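Local structure of hypothetical protein PA2201 (Pseudomonas aeruginosa, 2FEF) at residues Pro17-Leu22 against Leu100-Leu105; Ala36-Asp41 against Ile91-Ala96. The protein is of unknown function but is probably an immunity protein that protects the cell against a PoNe-type DNase toxin. All blocks are in the same frame, centred on the assembly; numbering follows the deposited sequence.

Contact 1 (Pro17-Leu22 against Leu100-Leu105)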
loop_
_atom_site.group_PDB
_atom_site.type_symbol
_atom_site.label_atom_id
_atom_site.label_comp_id
_atom_site.label_asym_id
_atom_site.label_seq_id
_atom_site.Cartn_x
_atom_site.Cartn_y
_atom_site.Cartn_z
ATOM N N PRO B 17 0.768 -3.692 17.112
ATOM C CA PRO B 17 0.445 -2.547 17.961
ATOM C C PRO B 17 1.586 -2.094 18.862
ATOM O O PRO B 17 1.673 -0.903 19.188
ATOM C CB PRO B 17 -0.709 -3.073 18.825
ATOM C CG PRO B 17 -1.340 -4.122 17.942
ATOM C CD PRO B 17 -0.172 -4.799 17.331
ATOM N N LEU B 18 2.437 -3.032 19.273
ATOM C CA LEU B 18 3.614 -2.705 20.079
ATOM C C LEU B 18 4.610 -1.917 19.239
ATOM O O LEU B 18 5.127 -0.887 19.666
ATOM C CB LEU B 18 4.244 -3.989 20.621
ATOM C CG LEU B 18 3.401 -4.757 21.656
ATOM C CD1 LEU B 18 2.211 -5.395 20.971
ATOM C CD2 LEU B 18 4.211 -5.838 22.355
ATOM N N TRP B 19 4.875 -2.390 18.031
ATOM C CA TRP B 19 5.798 -1.693 17.124
ATOM C C TRP B 19 5.342 -0.293 16.743
ATOM O O TRP B 19 6.136 0.665 16.708
ATOM C CB TRP B 19 5.984 -2.488 15.841
ATOM C CG TRP B 19 6.645 -3.814 16.032
ATOM C CD1 TRP B 19 7.294 -4.269 17.146
ATOM C CD2 TRP B 19 6.733 -4.848 15.059
ATOM N NE1 TRP B 19 7.775 -5.540 16.924
ATOM C CE2 TRP B 19 7.435 -5.920 15.650
ATOM C CE3 TRP B 19 6.258 -4.983 13.746
ATOM C CZ2 TRP B 19 7.709 -7.095 14.971
ATOM C CZ3 TRP B 19 6.517 -6.184 13.059
ATOM C CH2 TRP B 19 7.235 -7.220 13.685
ATOM N N ARG B 20 4.060 -0.188 16.415
ATOM C CA ARG B 20 3.457 1.075 16.013
ATOM C C ARG B 20 3.766 2.117 17.075
ATOM O O ARG B 20 4.097 3.276 16.740
ATOM C CB ARG B 20 1.949 0.859 15.785
ATOM C CG ARG B 20 1.181 2.048 15.376
ATOM C CD ARG B 20 -0.264 1.690 15.114
ATOM N NE ARG B 20 -0.380 0.986 13.847
ATOM C CZ ARG B 20 -0.731 -0.289 13.717
ATOM N NH1 ARG B 20 -1.060 -1.023 14.788
ATOM N NH2 ARG B 20 -0.807 -0.812 12.496
ATOM N N ASN B 21 3.729 1.699 18.348
ATOM C CA ASN B 21 4.036 2.568 19.508
ATOM C C ASN B 21 5.512 2.963 19.725
ATOM O O ASN B 21 5.809 3.814 20.571
ATOM C CB ASN B 21 3.529 1.934 20.817
ATOM C CG ASN B 21 2.122 2.401 21.231
ATOM O OD1 ASN B 21 1.592 3.406 20.746
ATOM N ND2 ASN B 21 1.521 1.656 22.156
ATOM N N LEU B 22 6.435 2.328 19.003
ATOM C CA LEU B 22 7.882 2.566 19.198
ATOM C C LEU B 22 8.335 3.894 18.600
ATOM O O LEU B 22 9.395 4.406 18.969
ATOM C CB LEU B 22 8.717 1.404 18.609
ATOM C CG LEU B 22 8.588 0.003 19.233
ATOM C CD1 LEU B 22 9.421 -1.034 18.466
ATOM C CD2 LEU B 22 8.938 -0.020 20.702
ATOM N N LEU B 100 14.729 -3.585 19.710
ATOM C CA LEU B 100 15.185 -4.105 18.416
ATOM C C LEU B 100 15.000 -5.622 18.386
ATOM O O LEU B 100 14.547 -6.189 17.383
ATOM C CB LEU B 100 16.665 -3.775 18.204
ATOM C CG LEU B 100 17.057 -2.318 17.986
ATOM C CD1 LEU B 100 18.580 -2.236 17.751
ATOM C CD2 LEU B 100 16.257 -1.727 16.813
ATOM N N ARG B 101 15.334 -6.268 19.503
ATOM C CA ARG B 101 15.171 -7.750 19.594
ATOM C C ARG B 101 13.705 -8.185 19.382
ATOM O O ARG B 101 13.429 -9.158 18.672
ATOM C CB ARG B 101 15.748 -8.288 20.908
ATOM C CG ARG B 101 15.871 -9.837 20.933
ATOM C CD ARG B 101 16.366 -10.287 22.323
ATOM N NE ARG B 101 16.917 -11.645 22.290
ATOM C CZ ARG B 101 16.173 -12.749 22.392
ATOM N NH1 ARG B 101 14.858 -12.666 22.552
ATOM N NH2 ARG B 101 16.748 -13.940 22.334
ATOM N N SER B 102 12.771 -7.416 19.940
ATOM C CA SER B 102 11.349 -7.674 19.757
ATOM C C SER B 102 10.931 -7.616 18.286
ATOM O O SER B 102 10.030 -8.346 17.872
ATOM C CB SER B 102 10.514 -6.702 20.612
ATOM O OG SER B 102 10.312 -5.461 19.929
ATOM N N ILE B 103 11.585 -6.769 17.485
ATOM C CA ILE B 103 11.362 -6.744 16.046
ATOM C C ILE B 103 12.063 -7.895 15.366
ATOM O O ILE B 103 11.461 -8.589 14.559
ATOM C CB ILE B 103 11.773 -5.387 15.409
ATOM C CG1 ILE B 103 11.011 -4.250 16.110
ATOM C CG2 ILE B 103 11.517 -5.372 13.857
ATOM C CD1 ILE B 103 11.627 -2.831 15.891
ATOM N N TYR B 104 13.327 -8.100 15.711
ATOM C CA TYR B 104 14.154 -9.142 15.118
ATOM C C TYR B 104 13.522 -10.545 15.224
ATOM O O TYR B 104 13.569 -11.331 14.272
ATOM C CB TYR B 104 15.560 -9.158 15.762
ATOM C CG TYR B 104 16.394 -10.285 15.167
ATOM C CD1 TYR B 104 17.015 -10.149 13.901
ATOM C CD2 TYR B 104 16.483 -11.513 15.817
ATOM C CE1 TYR B 104 17.716 -11.226 13.327
ATOM C CE2 TYR B 104 17.185 -12.592 15.253
ATOM C CZ TYR B 104 17.811 -12.436 14.039
ATOM O OH TYR B 104 18.494 -13.515 13.542
ATOM N N LEU B 105 12.891 -10.842 16.350
ATOM C CA LEU B 105 12.285 -12.178 16.499
ATOM C C LEU B 105 11.239 -12.416 15.425
ATOM O O LEU B 105 11.142 -13.531 14.901
ATOM C CB LEU B 105 11.669 -12.377 17.882
ATOM C CG LEU B 105 12.648 -12.443 19.059
ATOM C CD1 LEU B 105 11.865 -12.828 20.294
ATOM C CD2 LEU B 105 13.819 -13.421 18.825
#

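Contact 2 (Ala36-Asp41 against Ile91-Ala96)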
loop_
_atom_site.group_PDB
_atom_site.type_symbol
_atom_site.label_atom_id
_atom_site.label_comp_id
_atom_site.label_asym_id
_atom_site.label_seq_id
_atom_site.Cartn_x
_atom_site.Cartn_y
_atom_site.Cartn_z
ATOM N N ALA B 36 11.158 13.747 10.682
ATOM C CA ALA B 36 9.858 13.743 9.966
ATOM C C ALA B 36 9.800 12.644 8.902
ATOM O O ALA B 36 8.834 11.879 8.827
ATOM C CB ALA B 36 9.555 15.122 9.349
ATOM N N ASP B 37 10.839 12.573 8.081
ATOM C CA ASP B 37 10.981 11.527 7.065
ATOM C C ASP B 37 10.955 10.146 7.700
ATOM O O ASP B 37 10.211 9.264 7.239
ATOM C CB ASP B 37 12.292 11.710 6.302
ATOM C CG ASP B 37 12.241 12.897 5.364
ATOM O OD1 ASP B 37 11.111 13.402 5.113
ATOM O OD2 ASP B 37 13.328 13.336 4.898
ATOM N N TRP B 38 11.735 9.995 8.777
ATOM C CA TRP B 38 11.814 8.722 9.502
ATOM C C TRP B 38 10.416 8.272 9.944
ATOM O O TRP B 38 10.024 7.150 9.680
ATOM C CB TRP B 38 12.764 8.771 10.727
ATOM C CG TRP B 38 12.795 7.400 11.352
ATOM C CD1 TRP B 38 13.629 6.371 11.014
ATOM C CD2 TRP B 38 11.917 6.891 12.368
ATOM N NE1 TRP B 38 13.348 5.263 11.772
ATOM C CE2 TRP B 38 12.290 5.547 12.602
ATOM C CE3 TRP B 38 10.857 7.449 13.112
ATOM C CZ2 TRP B 38 11.642 4.738 13.548
ATOM C CZ3 TRP B 38 10.207 6.649 14.053
ATOM C CH2 TRP B 38 10.599 5.301 14.259
ATOM N N LYS B 39 9.670 9.156 10.598
ATOM C CA LYS B 39 8.347 8.803 11.109
ATOM C C LYS B 39 7.419 8.405 9.975
ATOM O O LYS B 39 6.603 7.497 10.127
ATOM C CB LYS B 39 7.746 9.964 11.912
ATOM C CG LYS B 39 6.453 9.600 12.675
ATOM N N ALA B 40 7.531 9.073 8.838
ATOM C CA ALA B 40 6.655 8.725 7.697
ATOM C C ALA B 40 7.066 7.378 7.126
ATOM O O ALA B 40 6.210 6.595 6.725
ATOM C CB ALA B 40 6.679 9.808 6.620
ATOM N N ASP B 41 8.374 7.109 7.082
ATOM C CA ASP B 41 8.871 5.815 6.614
ATOM C C ASP B 41 8.373 4.689 7.541
ATOM O O ASP B 41 7.948 3.641 7.077
ATOM C CB ASP B 41 10.404 5.770 6.623
ATOM C CG ASP B 41 11.040 6.625 5.540
ATOM O OD1 ASP B 41 10.343 7.047 4.598
ATOM O OD2 ASP B 41 12.268 6.854 5.653
ATOM N N ILE B 91 16.873 0.559 14.074
ATOM C CA ILE B 91 18.297 0.792 14.374
ATOM C C ILE B 91 18.684 2.276 14.161
ATOM O O ILE B 91 19.265 2.951 15.067
ATOM C CB ILE B 91 19.248 -0.124 13.513
ATOM C CG1 ILE B 91 18.922 -1.615 13.759
ATOM C CG2 ILE B 91 20.755 0.196 13.916
ATOM C CD1 ILE B 91 19.583 -2.571 12.769
ATOM N N ASP B 92 18.367 2.801 12.977
ATOM C CA ASP B 92 18.595 4.253 12.699
ATOM C C ASP B 92 18.020 5.163 13.792
ATOM O O ASP B 92 18.657 6.134 14.228
ATOM C CB ASP B 92 17.913 4.650 11.386
ATOM C CG ASP B 92 18.691 4.246 10.137
ATOM O OD1 ASP B 92 19.824 3.734 10.240
ATOM O OD2 ASP B 92 18.111 4.423 9.018
ATOM N N ARG B 93 16.813 4.821 14.254
ATOM C CA ARG B 93 16.053 5.681 15.157
ATOM C C ARG B 93 16.632 5.708 16.569
ATOM O O ARG B 93 16.290 6.591 17.359
ATOM C CB ARG B 93 14.581 5.238 15.230
ATOM C CG ARG B 93 13.698 6.166 16.102
ATOM C CD ARG B 93 13.667 7.585 15.549
ATOM N NE ARG B 93 12.905 8.502 16.415
ATOM C CZ ARG B 93 13.358 9.024 17.552
ATOM N NH1 ARG B 93 14.601 8.753 17.975
ATOM N NH2 ARG B 93 12.561 9.838 18.265
ATOM N N GLY B 94 17.469 4.729 16.901
ATOM C CA GLY B 94 18.076 4.682 18.240
ATOM C C GLY B 94 17.311 3.803 19.222
ATOM O O GLY B 94 17.574 3.864 20.420
ATOM N N LEU B 95 16.381 2.970 18.738
ATOM C CA LEU B 95 15.677 2.022 19.637
ATOM C C LEU B 95 16.708 1.093 20.306
ATOM O O LEU B 95 17.646 0.613 19.658
ATOM C CB LEU B 95 14.583 1.227 18.890
ATOM C CG LEU B 95 13.386 2.119 18.480
ATOM C CD1 LEU B 95 12.440 1.384 17.590
ATOM C CD2 LEU B 95 12.635 2.535 19.714
ATOM N N ALA B 96 16.548 0.862 21.598
ATOM C CA ALA B 96 17.555 0.106 22.338
ATOM C C ALA B 96 17.430 -1.383 22.041
ATOM O O ALA B 96 16.464 -1.841 21.381
ATOM C CB ALA B 96 17.467 0.380 23.799
#

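Contact 1 (Pro17-Leu22 against Leu100-Leu105)
Trp19 and Ile103 carry most of this contact, the indole of helix 12-20 lying against the branched side chain of helix 97-127. CG1 of Ile103 sits over one face of the ring system, 3.9 Å from the centroid of the five-membered ring of Trp19 and 24° off its normal, a CH-pi contact displaced toward the rim. Its closest ring atom is the indole nitrogen, with Trp19 NE1 3.6 Å from Ile103 CG1. With CG anti to its own carbonyl carbon (chi1 -65°), the tryptophan carries its ring nearer to helix 97-127 than the direction of the CA-CB bond alone would. At the ring edge, in plane, lies the carbonyl of Ser102, but Trp19 NE1 to Ser102 O is 3.7 Å, too long to count as a hydrogen bond. Ser102 OG bonds back to the carbonyl of Glu99 in its own helix. Beyond the ring, Leu22 CD1 and Ile103 CD1 meet tip to tip at 3.8 Å, adding a second apolar touch beside the indole. Two further helices line this helix-helix packing: helix 66-93 brings Leu86 to Trp19 and Ala90 to Ile103, while Trp42 of helix 35-54 touches both Leu22 and Ile103.

Contact 2 (Ala36-Asp41 against Ile91-Ala96)
One face of the Trp38 indole is covered by the aliphatic part of Arg93, and the ring also stacks with Trp42, one turn further along its own helix. The guanidinium of Arg93 stands nearly upright to the indole, the two planes 84° apart, and presents an edge to Trp38 CE3. The setting is a Schellman motif ending helix 66-93: Gly94, with positive phi, leaves the helical path directly after Arg93. Centred over the six-membered ring is Arg93 CD, 3.6 Å from its centroid and 8° off the normal, a CH-pi contact. The charge lies farther off, with Arg93 CZ 5.6 Å from the same centroid, so any cation-pi attraction is weak at most. A bend at chi2 (61°) lets the arginine follow the ring from CB to CD before turning away, where NH1 bonds to the carbonyl of Arg27. The indole N-H is likewise used, by the carbonyl of Lys89, which helps fix the rotation of this buried ring. On the same helix, Asp41 forms salt bridges with Lys89 and with Arg43 of a neighbouring subunit. The tightest approach between Ala36-Asp41 and Ile91-Ala96 is Trp38 CZ2 to Arg93 CB, at 3.4 Å.

Contacts 1 and 2 lie about 12 Å apart, centre to centre, within the N-terminal helical part of the chain. Contact 2 is nested in sequence: 36-41 and 91-96 both fall between 17-22 and 100-105. Contact 1 joins helix 12-20 to helix 97-127; contact 2 joins helix 35-54 to the C-terminal end of helix 66-93 and the turn after it. Around the turn between helices 66-93 and 97-127 the contacts meet directly, Leu100 CG lying 3.4 Å from Leu95 O and Leu100 CD2 3.6 Å from Ile91 N. Trp42 of helix 35-54 is a neighbour of both contacts. Together they tie all four helices into one all-helical unit, which also meets a neighbouring subunit at the 36-41 end.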